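Long-range contact in AztD protein (Citrobacter koseri, PDB 6CMK), which acts as a periplasmic zinc chaperone, handing one zinc ion directly to the solute-binding protein AztC of the AztABCD transport system: residues 299-304 with 351-356. Sequence-based numbering, arbitrary orientation.
Sequences RRVHFV and PRPRIA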
ATOM      1  N   ARG B 299       9.578  27.779  19.838  1.00 20.07           N
ATOM      2  CA  ARG B 299       9.187  27.878  18.435  1.00 19.69           C
ATOM      3  C   ARG B 299       9.561  26.630  17.643  1.00 18.19           C
ATOM      4  O   ARG B 299      10.571  25.967  17.901  1.00 23.19           O
ATOM      5  CB  ARG B 299       9.824  29.114  17.805  1.00 26.18           C
ATOM      6  CG  ARG B 299       9.088  30.381  18.175  1.00 24.76           C
ATOM      7  CD  ARG B 299       9.877  31.620  17.826  1.00 32.43           C
ATOM      8  NE  ARG B 299      11.054  31.761  18.668  1.00 47.32           N
ATOM      9  CZ  ARG B 299      11.952  32.732  18.535  1.00 65.65           C
ATOM     10  NH1 ARG B 299      11.803  33.644  17.583  1.00 69.27           N
ATOM     11  NH2 ARG B 299      12.999  32.785  19.352  1.00 64.76           N
ATOM     12  N   ARG B 300       8.723  26.329  16.660  1.00 17.44           N
ATOM     13  CA  ARG B 300       8.882  25.142  15.829  1.00 17.94           C
ATOM     14  C   ARG B 300      10.016  25.314  14.822  1.00 21.10           C
ATOM     15  O   ARG B 300      10.111  26.341  14.138  1.00 20.66           O
ATOM     16  CB  ARG B 300       7.567  24.866  15.106  1.00 18.05           C
ATOM     17  CG  ARG B 300       7.564  23.652  14.221  1.00 17.02           C
ATOM     18  CD  ARG B 300       6.224  23.525  13.524  1.00 17.16           C
ATOM     19  NE  ARG B 300       6.153  24.566  12.519  1.00 21.66           N
ATOM     20  CZ  ARG B 300       6.717  24.479  11.322  1.00 31.18           C
ATOM     21  NH1 ARG B 300       7.342  23.363  10.956  1.00 27.74           N
ATOM     22  NH2 ARG B 300       6.643  25.501  10.487  1.00 32.82           N
ATOM     23  N   VAL B 301      10.880  24.304  14.738  1.00 16.49           N
ATOM     24  CA  VAL B 301      11.928  24.232  13.726  1.00 16.50           C
ATOM     25  C   VAL B 301      11.513  23.352  12.550  1.00 16.20           C
ATOM     26  O   VAL B 301      11.746  23.702  11.392  1.00 19.50           O
ATOM     27  CB  VAL B 301      13.238  23.710  14.363  1.00 16.75           C
ATOM     28  CG1 VAL B 301      14.303  23.438  13.290  1.00 21.03           C
ATOM     29  CG2 VAL B 301      13.769  24.699  15.410  1.00 19.88           C
ATOM     30  N   HIS B 302      10.906  22.202  12.834  1.00 15.25           N
ATOM     31  CA  HIS B 302      10.572  21.231  11.798  1.00 14.62           C
ATOM     32  C   HIS B 302       9.540  20.255  12.345  1.00 18.12           C
ATOM     33  O   HIS B 302       9.429  20.077  13.556  1.00 15.77           O
ATOM     34  CB  HIS B 302      11.829  20.480  11.339  1.00 14.77           C
ATOM     35  CG  HIS B 302      11.634  19.677  10.091  1.00 16.02           C
ATOM     36  ND1 HIS B 302      12.013  18.355   9.989  1.00 14.44           N
ATOM     37  CD2 HIS B 302      11.093  20.011   8.895  1.00 18.17           C
ATOM     38  CE1 HIS B 302      11.727  17.915   8.773  1.00 15.24           C
ATOM     39  NE2 HIS B 302      11.167  18.902   8.092  1.00 17.22           N
ATOM     40  N   PHE B 303       8.771  19.631  11.454  1.00 15.52           N
ATOM     41  CA  PHE B 303       7.956  18.508  11.891  1.00 13.15           C
ATOM     42  C   PHE B 303       7.820  17.485  10.767  1.00 12.62           C
ATOM     43  O   PHE B 303       8.018  17.792   9.588  1.00 14.51           O
ATOM     44  CB  PHE B 303       6.579  18.949  12.451  1.00 16.49           C
ATOM     45  CG  PHE B 303       5.753  19.901  11.582  1.00 13.42           C
ATOM     46  CD1 PHE B 303       5.981  20.096  10.230  1.00 16.36           C
ATOM     47  CD2 PHE B 303       4.720  20.612  12.187  1.00 13.50           C
ATOM     48  CE1 PHE B 303       5.179  20.972   9.497  1.00 18.80           C
ATOM     49  CE2 PHE B 303       3.925  21.484  11.474  1.00 17.35           C
ATOM     50  CZ  PHE B 303       4.150  21.664  10.125  1.00 18.48           C
ATOM     51  N   VAL B 304       7.546  16.239  11.172  1.00 13.27           N
ATOM     52  CA  VAL B 304       7.329  15.129  10.243  1.00 11.78           C
ATOM     53  C   VAL B 304       6.374  14.147  10.900  1.00 11.48           C
ATOM     54  O   VAL B 304       6.250  14.098  12.127  1.00 13.99           O
ATOM     55  CB  VAL B 304       8.624  14.367   9.850  1.00 17.38           C
ATOM     56  CG1 VAL B 304       9.692  15.284   9.252  1.00 31.50           C
ATOM     57  CG2 VAL B 304       9.196  13.588  11.048  1.00 14.09           C
ATOM     58  N   PRO B 351      21.256  27.143   8.873  1.00 26.35           N
ATOM     59  CA  PRO B 351      20.877  25.726   8.977  1.00 27.09           C
ATOM     60  C   PRO B 351      20.468  25.366  10.399  1.00 20.00           C
ATOM     61  O   PRO B 351      21.057  25.840  11.370  1.00 23.21           O
ATOM     62  CB  PRO B 351      22.160  24.991   8.571  1.00 36.46           C
ATOM     63  CG  PRO B 351      23.257  25.967   8.852  1.00 37.98           C
ATOM     64  CD  PRO B 351      22.673  27.298   8.501  1.00 34.36           C
ATOM     65  N   ARG B 352      19.473  24.505  10.546  1.00 22.78           N
ATOM     66  CA  ARG B 352      18.773  23.961  11.697  1.00 18.84           C
ATOM     67  C   ARG B 352      18.426  22.501  11.489  1.00 17.49           C
ATOM     68  O   ARG B 352      18.351  22.022  10.354  1.00 17.62           O
ATOM     69  CB  ARG B 352      17.504  24.758  12.014  1.00 24.09           C
ATOM     70  CG  ARG B 352      17.816  26.213  12.260  1.00 24.64           C
ATOM     71  CD  ARG B 352      16.845  26.870  13.211  1.00 45.83           C
ATOM     72  NE  ARG B 352      17.135  28.295  13.293  1.00 62.76           N
ATOM     73  CZ  ARG B 352      16.875  29.156  12.316  1.00 68.47           C
ATOM     74  NH1 ARG B 352      16.309  28.738  11.186  1.00 60.79           N
ATOM     75  NH2 ARG B 352      17.180  30.434  12.464  1.00 81.58           N
ATOM     76  N   PRO B 353      18.197  21.771  12.577  1.00 17.67           N
ATOM     77  CA  PRO B 353      17.857  20.346  12.480  1.00 16.62           C
ATOM     78  C   PRO B 353      16.630  20.048  11.625  1.00 16.75           C
ATOM     79  O   PRO B 353      15.688  20.838  11.537  1.00 17.15           O
ATOM     80  CB  PRO B 353      17.620  19.964  13.941  1.00 16.72           C
ATOM     81  CG  PRO B 353      18.575  20.849  14.678  1.00 18.82           C
ATOM     82  CD  PRO B 353      18.466  22.168  13.971  1.00 18.76           C
ATOM     83  N   ARG B 354      16.657  18.862  11.011  1.00 15.98           N
ATOM     84  CA  ARG B 354      15.537  18.287  10.278  1.00 14.77           C
ATOM     85  C   ARG B 354      15.374  16.838  10.725  1.00 16.51           C
ATOM     86  O   ARG B 354      16.359  16.169  11.058  1.00 16.92           O
ATOM     87  CB  ARG B 354      15.764  18.361   8.752  1.00 14.70           C
ATOM     88  CG  ARG B 354      15.890  19.801   8.204  1.00 16.18           C
ATOM     89  CD  ARG B 354      14.538  20.477   8.326  1.00 16.50           C
ATOM     90  NE  ARG B 354      14.466  21.815   7.742  1.00 21.64           N
ATOM     91  CZ  ARG B 354      14.578  22.953   8.412  1.00 28.57           C
ATOM     92  NH1 ARG B 354      14.803  22.953   9.718  1.00 20.40           N
ATOM     93  NH2 ARG B 354      14.464  24.106   7.762  1.00 24.47           N
ATOM     94  N   ILE B 355      14.115  16.371  10.749  1.00 13.98           N
ATOM     95  CA  ILE B 355      13.738  15.041  11.228  1.00 13.58           C
ATOM     96  C   ILE B 355      13.429  14.130  10.044  1.00 17.89           C
ATOM     97  O   ILE B 355      12.758  14.540   9.090  1.00 16.08           O
ATOM     98  CB  ILE B 355      12.495  15.093  12.144  1.00 15.72           C
ATOM     99  CG1 ILE B 355      12.509  16.252  13.148  1.00 17.53           C
ATOM    100  CG2 ILE B 355      12.332  13.769  12.865  1.00 16.87           C
ATOM    101  CD1 ILE B 355      11.099  16.538  13.704  1.00 20.82           C
ATOM    102  N   ALA B 356      13.870  12.875  10.130  1.00 13.18           N
ATOM    103  CA  ALA B 356      13.356  11.800   9.282  1.00 13.57           C
ATOM    104  C   ALA B 356      13.079  10.566  10.131  1.00 14.11           C
ATOM    105  O   ALA B 356      13.582  10.427  11.243  1.00 14.75           O
ATOM    106  CB  ALA B 356      14.330  11.427   8.153  1.00 16.20           C
TER
HETATM  107  O   HOH W   1      13.981  25.621  10.513  1.00 33.88           O
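From Val-301 to Val-304 and from Arg-352 to Ile-355 the two backbones run the same way, 16° apart, with the CA atoms of His-302 and Arg-354 6.0 Å from each other. The bond across is made by a side chain: the amide N-H of Ile-355 points almost straight (171°) at ND1 of His-302, N to ND1 3.0 Å, so ND1 is the acceptor and NE2 should carry the ring proton. Over one face of this imidazole lies CD of Arg-354, 3.5 Å from the ring centroid, a CH-pi contact. A bend at chi2 (-69°) brings CD there. Strands 300-305 and 355-358 are the first strands of two successive four-stranded antiparallel blades of the beta propeller, so the contact joins neighbouring blades; a classic beta bulge at Val-301 and His-302, opposite Phe-316, turns both CB atoms to the next blade. Beyond CD, NH1 of Arg-354 donates a hydrogen bond to the carbonyl O of Pro-353 (2.9 Å), and a water accepts from NH1 while donating to Val-301 O. CG1 of Val-301 packs on CB of Arg-352 at 3.7 Å. At the other end, CG2 of Val-304 meets CG2 of Ile-355 (3.6 Å), the two side chains crossing at a slant.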